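Local coordinates for protein 2-nitropropane dioxygenase (PDB 3BW2) that acts as an FMN-containing nitroalkane oxidase and probably detoxifies propionate 3-nitronate by oxidative denitrification with molecular oxygen, at residues Tyr96-Gly101 / Pro303-Ala308; Pro251-Leu256 / Met317-Ala321; Leu266-Phe270 / Phe282-Gly287. All coordinates share one frame. Residue numbers count along the deposited sequence, not the author numbering.

From the N terminus, the loop after helix 90-95 supplies residues 96-101, which open contact 1; about 200 residues later helix 296-311 closes it at 303-308. Helix 250-255 meanwhile opens contact 2, which closes only at 317-321, in the loop after helix 296-311, so contacts 1 and 2 cross along the chain. Contact 3 joins 266-270 to 282-287 across a turn and strand 275-278, the second strand of a hairpin, and lies nested inside both larger loops. All three tie the region following the last barrel strand, 233-236, to itself or to the earlier loop. They also touch: Phe270 of contact 3 packs on Ala318 and Trp320 of contact 2, while Leu304 of contact 1 meets Phe282 of contact 3.

Contact 1: Tyr96-Gly101 / Pro303-Ala308; sequences YETELG and PLRKAA
Tyr96 lays its ring (chi1 m) along one side of helix 296-311: the carbonyl O of Leu304 lies over one ring face, 4.3 Å from Tyr96 CG, Tyr96 CB sits 3.7 Å from Ala307 CB, and Tyr96 CE1 is 3.7 Å from Ala308 CA. The alanines are small enough to admit the ring, whose OH bonds to Asp313 and Arg281. Residues 303-308 are helical, whereas 98-101 run extended, antiparallel to the helix, with CA pairs Tyr96-Ala307 at 6.0 Å and Gly101-Pro303 at 6.1 Å. Helix 90-95 ends in a Schellman motif, Glu97 taking phi/psi 46°/54° and pointing outward. Thr98 then turns CG2 to 3.9 Å from Leu304 CD2. Leu100 (chi1 m, chi2 t) points its CB away yet brings CD2 to 3.5 Å from Leu304 CD1. The Pro303 ring packs against the extended backbone of 99-101, with Glu99 O 3.2 Å from Pro303 CB and Gly101 N 3.5 Å from Pro303 CG, where a glycine leaves room.

Contact 2: Pro251-Leu256 / Met317-Ala321; sequences PHKRAL and MALWA. With FMN (flavin mononucleotide), chain B.
The FMN pocket of this TIM-barrel enzyme is bordered by Trp320, whose CB lies 3.6 Å from C7 of the flavin's dimethylbenzene ring; helix 250-255 packs against the loop carrying it, and His252 hydrogen-bonds to the carbonyl O of Trp320. Residues 251-255 are helical; 317-321 have no regular structure. Met317 is extended, and Ala318 and Leu319 are the centres of successive inverse gamma turns (-87°/88° and -78°/63°), each closed by a weak bond, Leu319 N to Met317 O (3.1 Å) and Trp320 N to Ala318 O (2.9 Å). In register, His252 faces Leu319 (CA-CA 5.9 Å) and Leu256 faces Ala321 (7.3 Å).

His252, with chi1 t, reaches across from the helix. Its NE2 donates to Trp320 O at 2.9 Å and 159°, with the acceptor near the ring plane, while Leu319 CA stands over the ring face, 4.0 Å from the His252 centroid in a CH-pi contact. Histidine thus suits the site, offering a donor at its edge and a flat face for the turning backbone. Apolar pairs complete the contact: Pro251 CB to Met317 SD 4.1 Å, Ala255 CB to Leu319 CD1 4.0 Å, and Leu256 CD2 to Ala321 CB 3.7 Å. Leu319 and Leu256 both take chi1 m, chi2 t, which brings their ends to the opposing segment, and the small alanines admit them.

Residues 317-321 run beside strand 275-278, with backbone hydrogen bonds between Leu319 and Leu278 and between Ala321 and Arg276, while Met317 packs on helix 296-311 at Ala308 and Ala309; helix 250-255 packs on the same loop and, through Ala255, on Leu278 of that strand.

Contact 3: Leu266-Phe270 / Phe282-Gly287; sequences LTRAF and FLREHG
Thr267, in strand 264-267, is the first residue here to meet helix 281-286 and the glycine after it: with chi1 t its CG2 lies 3.5 Å from Leu283 CD1 and its OG1 3.5 Å from Gly287 CA. That OG1 also accepts from Ala269 N at 2.9 Å, forming an ST turn that bends the chain off the strand, which threonine can do while still suiting an extended backbone. Arg268 sends its guanidinium away, to Asp185 and Asp190, but its N donates to a water (2.8 Å) that donates in turn to Gly287 O (2.8 Å). Ala269 comes closest by backbone, its CA 4.5 Å from that of Gly287; its CB is 3.7 Å from Gly287 CA, so the small residues allow this closeness, and its O is 3.5 Å from Phe282 CE2, near that ring's plane. Phe270 (chi1 m) next lies near parallel to Phe282 (chi1 t), planes at 20° and centroids 4.8 Å apart, but slid so that the rings barely overlap; Phe270 CE1 and Phe282 CD2 are 3.3 Å apart. Helix 281-286 thus folds back on the end of strand 264-267 and the following loop of a beta-hairpin (264-267 with 275-278), beyond the last TIM-barrel strand.

Contact 1: Tyr96-Gly101 / Pro303-Ala308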
# COMPACT_ATOMS: atom_id res chain seq x y z
N TYR A 96 -0.43 21.32 28.39
CA TYR A 96 -1.01 22.31 27.50
C TYR A 96 -1.96 23.22 28.26
O TYR A 96 -2.62 24.07 27.67
CB TYR A 96 -1.73 21.62 26.34
CG TYR A 96 -0.78 20.98 25.35
CD1 TYR A 96 0.07 21.77 24.57
CD2 TYR A 96 -0.68 19.59 25.24
CE1 TYR A 96 1.00 21.19 23.70
CE2 TYR A 96 0.24 19.01 24.37
CZ TYR A 96 1.08 19.81 23.61
OH TYR A 96 2.01 19.24 22.77
N GLU A 97 -2.00 23.03 29.58
CA GLU A 97 -2.84 23.83 30.47
C GLU A 97 -4.26 24.02 29.96
O GLU A 97 -4.75 25.15 29.84
CB GLU A 97 -2.19 25.20 30.71
CG GLU A 97 -0.78 25.09 31.28
CD GLU A 97 -0.15 26.44 31.54
OE1 GLU A 97 -0.01 27.24 30.59
OE2 GLU A 97 0.21 26.71 32.71
N THR A 98 -4.92 22.91 29.67
CA THR A 98 -6.29 22.96 29.17
C THR A 98 -7.01 21.67 29.57
O THR A 98 -6.38 20.64 29.80
CB THR A 98 -6.31 23.11 27.64
OG1 THR A 98 -7.66 23.21 27.18
CG2 THR A 98 -5.64 21.92 26.98
N GLU A 99 -8.33 21.75 29.65
CA GLU A 99 -9.15 20.60 30.02
C GLU A 99 -9.43 19.72 28.81
O GLU A 99 -9.53 20.21 27.69
CB GLU A 99 -10.49 21.09 30.60
CG GLU A 99 -10.37 21.83 31.91
CD GLU A 99 -10.40 20.89 33.09
OE1 GLU A 99 -11.42 20.20 33.27
OE2 GLU A 99 -9.40 20.85 33.85
N LEU A 100 -9.56 18.42 29.03
CA LEU A 100 -9.87 17.51 27.94
C LEU A 100 -11.31 17.82 27.54
O LEU A 100 -12.09 18.27 28.37
CB LEU A 100 -9.74 16.05 28.39
CG LEU A 100 -8.33 15.61 28.81
CD1 LEU A 100 -8.36 14.14 29.23
CD2 LEU A 100 -7.35 15.82 27.66
N GLY A 101 -11.65 17.60 26.27
CA GLY A 101 -13.00 17.87 25.83
C GLY A 101 -13.98 16.80 26.30
O GLY A 101 -13.56 15.75 26.77
N PRO A 303 -9.17 19.90 22.40
CA PRO A 303 -8.59 21.03 23.15
C PRO A 303 -7.06 20.93 23.20
O PRO A 303 -6.37 21.94 23.15
CB PRO A 303 -9.22 20.89 24.53
CG PRO A 303 -10.53 20.24 24.24
CD PRO A 303 -10.15 19.19 23.24
N LEU A 304 -6.55 19.71 23.32
CA LEU A 304 -5.10 19.50 23.37
C LEU A 304 -4.47 19.93 22.05
O LEU A 304 -3.46 20.65 22.03
CB LEU A 304 -4.78 18.03 23.65
CG LEU A 304 -5.29 17.47 24.98
CD1 LEU A 304 -4.99 15.97 25.07
CD2 LEU A 304 -4.64 18.22 26.14
N ARG A 305 -5.07 19.50 20.95
CA ARG A 305 -4.56 19.85 19.63
C ARG A 305 -4.64 21.34 19.36
O ARG A 305 -3.75 21.90 18.73
CB ARG A 305 -5.32 19.07 18.56
CG ARG A 305 -4.91 17.60 18.48
CD ARG A 305 -5.71 16.87 17.43
NE ARG A 305 -7.04 16.51 17.92
CZ ARG A 305 -8.05 16.15 17.14
NH1 ARG A 305 -7.88 16.10 15.82
NH2 ARG A 305 -9.21 15.82 17.68
N LYS A 306 -5.70 21.99 19.83
CA LYS A 306 -5.85 23.44 19.64
C LYS A 306 -4.73 24.16 20.38
O LYS A 306 -4.13 25.09 19.85
CB LYS A 306 -7.19 23.94 20.19
CG LYS A 306 -8.43 23.51 19.42
CD LYS A 306 -9.63 24.32 19.90
CE LYS A 306 -10.93 23.90 19.23
NZ LYS A 306 -11.39 22.56 19.68
N ALA A 307 -4.46 23.74 21.60
CA ALA A 307 -3.42 24.35 22.41
C ALA A 307 -2.05 24.17 21.75
O ALA A 307 -1.27 25.11 21.65
CB ALA A 307 -3.41 23.74 23.80
N ALA A 308 -1.78 22.95 21.28
CA ALA A 308 -0.52 22.65 20.63
C ALA A 308 -0.33 23.52 19.39
O ALA A 308 0.75 24.07 19.15
CB ALA A 308 -0.46 21.17 20.26

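Contact 2: Pro251-Leu256 / Met317-Ala321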
# COMPACT_ATOMS: atom_id res chain seq x y z
N PRO A 251 3.02 24.87 11.20
CA PRO A 251 3.82 23.75 11.71
C PRO A 251 3.45 22.44 11.02
O PRO A 251 4.27 21.52 10.91
CB PRO A 251 3.47 23.72 13.21
CG PRO A 251 3.14 25.16 13.50
CD PRO A 251 2.32 25.56 12.30
N HIS A 252 2.21 22.36 10.54
CA HIS A 252 1.73 21.17 9.85
C HIS A 252 2.31 21.14 8.44
O HIS A 252 2.80 20.11 7.98
CB HIS A 252 0.19 21.17 9.82
CG HIS A 252 -0.41 19.89 9.34
ND1 HIS A 252 -1.74 19.57 9.54
CD2 HIS A 252 0.13 18.85 8.66
CE1 HIS A 252 -1.99 18.40 8.99
NE2 HIS A 252 -0.88 17.93 8.45
N LYS A 253 2.26 22.27 7.74
CA LYS A 253 2.82 22.34 6.40
C LYS A 253 4.33 22.11 6.46
O LYS A 253 4.89 21.42 5.60
CB LYS A 253 2.54 23.71 5.77
CG LYS A 253 1.08 24.01 5.46
CD LYS A 253 0.94 25.36 4.78
CE LYS A 253 -0.49 25.59 4.29
NZ LYS A 253 -0.64 26.91 3.61
N ARG A 254 4.97 22.67 7.47
CA ARG A 254 6.42 22.52 7.62
C ARG A 254 6.86 21.09 7.90
O ARG A 254 7.89 20.63 7.41
CB ARG A 254 6.93 23.45 8.74
CG ARG A 254 6.87 24.94 8.38
CD ARG A 254 7.66 25.81 9.36
NE ARG A 254 6.98 25.99 10.64
CZ ARG A 254 6.01 26.88 10.85
NH1 ARG A 254 5.59 27.67 9.87
NH2 ARG A 254 5.45 26.98 12.05
N ALA A 255 6.06 20.37 8.69
CA ALA A 255 6.37 19.00 9.05
C ALA A 255 6.44 18.03 7.87
O ALA A 255 7.25 17.11 7.88
CB ALA A 255 5.34 18.50 10.08
N LEU A 256 5.60 18.25 6.87
CA LEU A 256 5.55 17.39 5.69
C LEU A 256 6.91 17.07 5.06
O LEU A 256 7.15 15.94 4.65
CB LEU A 256 4.65 18.00 4.61
CG LEU A 256 3.19 18.28 4.96
CD1 LEU A 256 2.48 18.82 3.73
CD2 LEU A 256 2.50 17.01 5.45
N MET A 317 0.28 17.86 17.68
CA MET A 317 -0.75 18.03 16.67
C MET A 317 -1.02 16.77 15.87
O MET A 317 -0.17 15.87 15.79
CB MET A 317 -0.35 19.16 15.72
CG MET A 317 -0.25 20.53 16.37
SD MET A 317 0.48 21.74 15.27
CE MET A 317 -0.75 21.80 13.99
N ALA A 318 -2.21 16.71 15.27
CA ALA A 318 -2.59 15.58 14.43
C ALA A 318 -2.09 15.92 13.03
O ALA A 318 -2.80 16.51 12.22
CB ALA A 318 -4.11 15.42 14.42
N LEU A 319 -0.84 15.55 12.75
CA LEU A 319 -0.20 15.84 11.47
C LEU A 319 -0.63 14.91 10.33
O LEU A 319 0.19 14.18 9.76
CB LEU A 319 1.32 15.78 11.66
CG LEU A 319 1.87 16.68 12.78
CD1 LEU A 319 3.38 16.49 12.91
CD2 LEU A 319 1.54 18.14 12.46
N TRP A 320 -1.91 14.94 9.98
CA TRP A 320 -2.44 14.10 8.90
C TRP A 320 -1.58 14.23 7.64
O TRP A 320 -1.29 15.34 7.19
CB TRP A 320 -3.87 14.50 8.55
CG TRP A 320 -4.84 14.54 9.70
CD1 TRP A 320 -5.84 15.45 9.89
CD2 TRP A 320 -4.95 13.60 10.78
NE1 TRP A 320 -6.57 15.15 11.01
CE2 TRP A 320 -6.04 14.01 11.58
CE3 TRP A 320 -4.24 12.45 11.15
CZ2 TRP A 320 -6.44 13.32 12.73
CZ3 TRP A 320 -4.63 11.77 12.30
CH2 TRP A 320 -5.72 12.20 13.08
N ALA A 321 -1.17 13.10 7.07
CA ALA A 321 -0.34 13.12 5.87
C ALA A 321 -0.26 11.72 5.26
O ALA A 321 -0.17 10.73 5.97
CB ALA A 321 1.07 13.63 6.21
N1 FMN B . -11.49 12.76 3.64
C2 FMN B . -12.85 13.06 3.82
O2 FMN B . -13.71 12.42 3.21
N3 FMN B . -13.25 14.07 4.67
C4 FMN B . -12.35 14.85 5.38
O4 FMN B . -12.75 15.75 6.14
C4A FMN B . -10.96 14.58 5.21
N5 FMN B . -10.00 15.33 5.87
C5A FMN B . -8.63 15.11 5.68
C6 FMN B . -7.69 15.92 6.36
C7 FMN B . -6.27 15.74 6.21
C7M FMN B . -5.47 17.06 6.30
C8 FMN B . -5.88 14.70 5.29
C8M FMN B . -4.60 14.77 4.45
C9 FMN B . -6.81 13.86 4.61
C9A FMN B . -8.20 14.06 4.81
N10 FMN B . -9.17 13.26 4.14
C10 FMN B . -10.55 13.52 4.32
C1' FMN B . -8.76 12.02 3.35
C2' FMN B . -8.75 12.41 1.85
O2' FMN B . -10.07 12.32 1.35
C3' FMN B . -7.87 11.44 0.98
O3' FMN B . -8.40 10.13 1.19
C4' FMN B . -6.38 11.43 1.35
O4' FMN B . -5.95 12.79 1.48
C5' FMN B . -5.54 10.72 0.25
O5' FMN B . -4.12 10.70 0.57
P FMN B . -3.01 11.84 0.21
O1P FMN B . -3.78 12.10 -1.04
O2P FMN B . -2.08 10.65 0.38
O3P FMN B . -3.51 12.52 1.47

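Contact 3: Leu266-Phe270 / Phe282-Gly287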
# COMPACT_ATOMS: atom_id res chain seq x y z
N LEU A 266 -0.58 4.79 10.84
CA LEU A 266 -2.01 4.86 11.08
C LEU A 266 -2.14 4.78 12.59
O LEU A 266 -1.48 3.95 13.23
CB LEU A 266 -2.72 3.67 10.44
CG LEU A 266 -2.98 3.74 8.94
CD1 LEU A 266 -3.46 2.38 8.45
CD2 LEU A 266 -4.02 4.81 8.66
N THR A 267 -2.97 5.63 13.18
CA THR A 267 -3.15 5.61 14.63
C THR A 267 -4.52 6.11 15.05
O THR A 267 -5.19 6.84 14.32
CB THR A 267 -2.08 6.50 15.33
OG1 THR A 267 -2.25 6.41 16.75
CG2 THR A 267 -2.23 7.96 14.90
N ARG A 268 -4.94 5.69 16.24
CA ARG A 268 -6.22 6.11 16.80
C ARG A 268 -5.94 7.12 17.92
O ARG A 268 -6.85 7.60 18.58
CB ARG A 268 -6.98 4.91 17.38
CG ARG A 268 -7.49 3.91 16.35
CD ARG A 268 -8.57 2.99 16.96
NE ARG A 268 -9.09 2.01 16.00
CZ ARG A 268 -8.45 0.91 15.62
NH1 ARG A 268 -7.26 0.61 16.12
NH2 ARG A 268 -9.00 0.10 14.73
N ALA A 269 -4.66 7.43 18.11
CA ALA A 269 -4.24 8.35 19.17
C ALA A 269 -4.99 9.68 19.26
O ALA A 269 -5.35 10.12 20.34
CB ALA A 269 -2.74 8.63 19.04
N PHE A 270 -5.24 10.31 18.12
CA PHE A 270 -5.90 11.61 18.12
C PHE A 270 -7.42 11.62 18.08
O PHE A 270 -8.05 12.51 18.64
CB PHE A 270 -5.38 12.44 16.94
CG PHE A 270 -3.90 12.68 16.98
CD1 PHE A 270 -3.35 13.61 17.86
CD2 PHE A 270 -3.04 11.97 16.14
CE1 PHE A 270 -1.98 13.83 17.91
CE2 PHE A 270 -1.66 12.17 16.19
CZ PHE A 270 -1.13 13.11 17.07
N PHE A 282 3.15 12.86 20.49
CA PHE A 282 1.82 12.42 20.89
C PHE A 282 1.52 11.02 20.35
O PHE A 282 1.01 10.17 21.07
CB PHE A 282 0.76 13.41 20.37
CG PHE A 282 -0.57 13.30 21.07
CD1 PHE A 282 -0.92 14.21 22.06
CD2 PHE A 282 -1.46 12.29 20.74
CE1 PHE A 282 -2.14 14.10 22.72
CE2 PHE A 282 -2.69 12.18 21.40
CZ PHE A 282 -3.02 13.09 22.39
N LEU A 283 1.84 10.79 19.09
CA LEU A 283 1.58 9.49 18.48
C LEU A 283 2.41 8.40 19.15
O LEU A 283 1.89 7.34 19.50
CB LEU A 283 1.85 9.54 16.97
CG LEU A 283 1.27 8.42 16.12
CD1 LEU A 283 1.18 8.87 14.66
CD2 LEU A 283 2.12 7.15 16.25
N ARG A 284 3.70 8.65 19.33
CA ARG A 284 4.58 7.66 19.96
C ARG A 284 4.12 7.31 21.37
O ARG A 284 4.13 6.14 21.76
CB ARG A 284 6.02 8.18 20.02
CG ARG A 284 6.80 8.05 18.72
CD ARG A 284 8.25 8.46 18.91
NE ARG A 284 8.41 9.91 18.94
CZ ARG A 284 8.49 10.67 17.86
NH1 ARG A 284 8.42 10.13 16.65
NH2 ARG A 284 8.62 11.99 17.98
N GLU A 285 3.70 8.31 22.13
CA GLU A 285 3.27 8.10 23.50
C GLU A 285 1.90 7.47 23.72
O GLU A 285 1.76 6.57 24.55
CB GLU A 285 3.30 9.42 24.27
CG GLU A 285 4.69 9.88 24.66
CD GLU A 285 4.65 11.15 25.49
OE1 GLU A 285 3.82 11.24 26.42
OE2 GLU A 285 5.46 12.07 25.22
N HIS A 286 0.90 7.92 22.98
CA HIS A 286 -0.46 7.43 23.16
C HIS A 286 -0.98 6.48 22.09
O HIS A 286 -1.95 5.75 22.31
CB HIS A 286 -1.40 8.63 23.30
CG HIS A 286 -0.91 9.65 24.28
ND1 HIS A 286 -0.83 9.40 25.63
CD2 HIS A 286 -0.43 10.90 24.09
CE1 HIS A 286 -0.33 10.46 26.24
NE2 HIS A 286 -0.07 11.38 25.33
N GLY A 287 -0.35 6.49 20.92
CA GLY A 287 -0.78 5.62 19.84
C GLY A 287 -0.98 4.16 20.23
O GLY A 287 -2.03 3.59 19.92
O HOH W 1 -3.57 3.64 17.59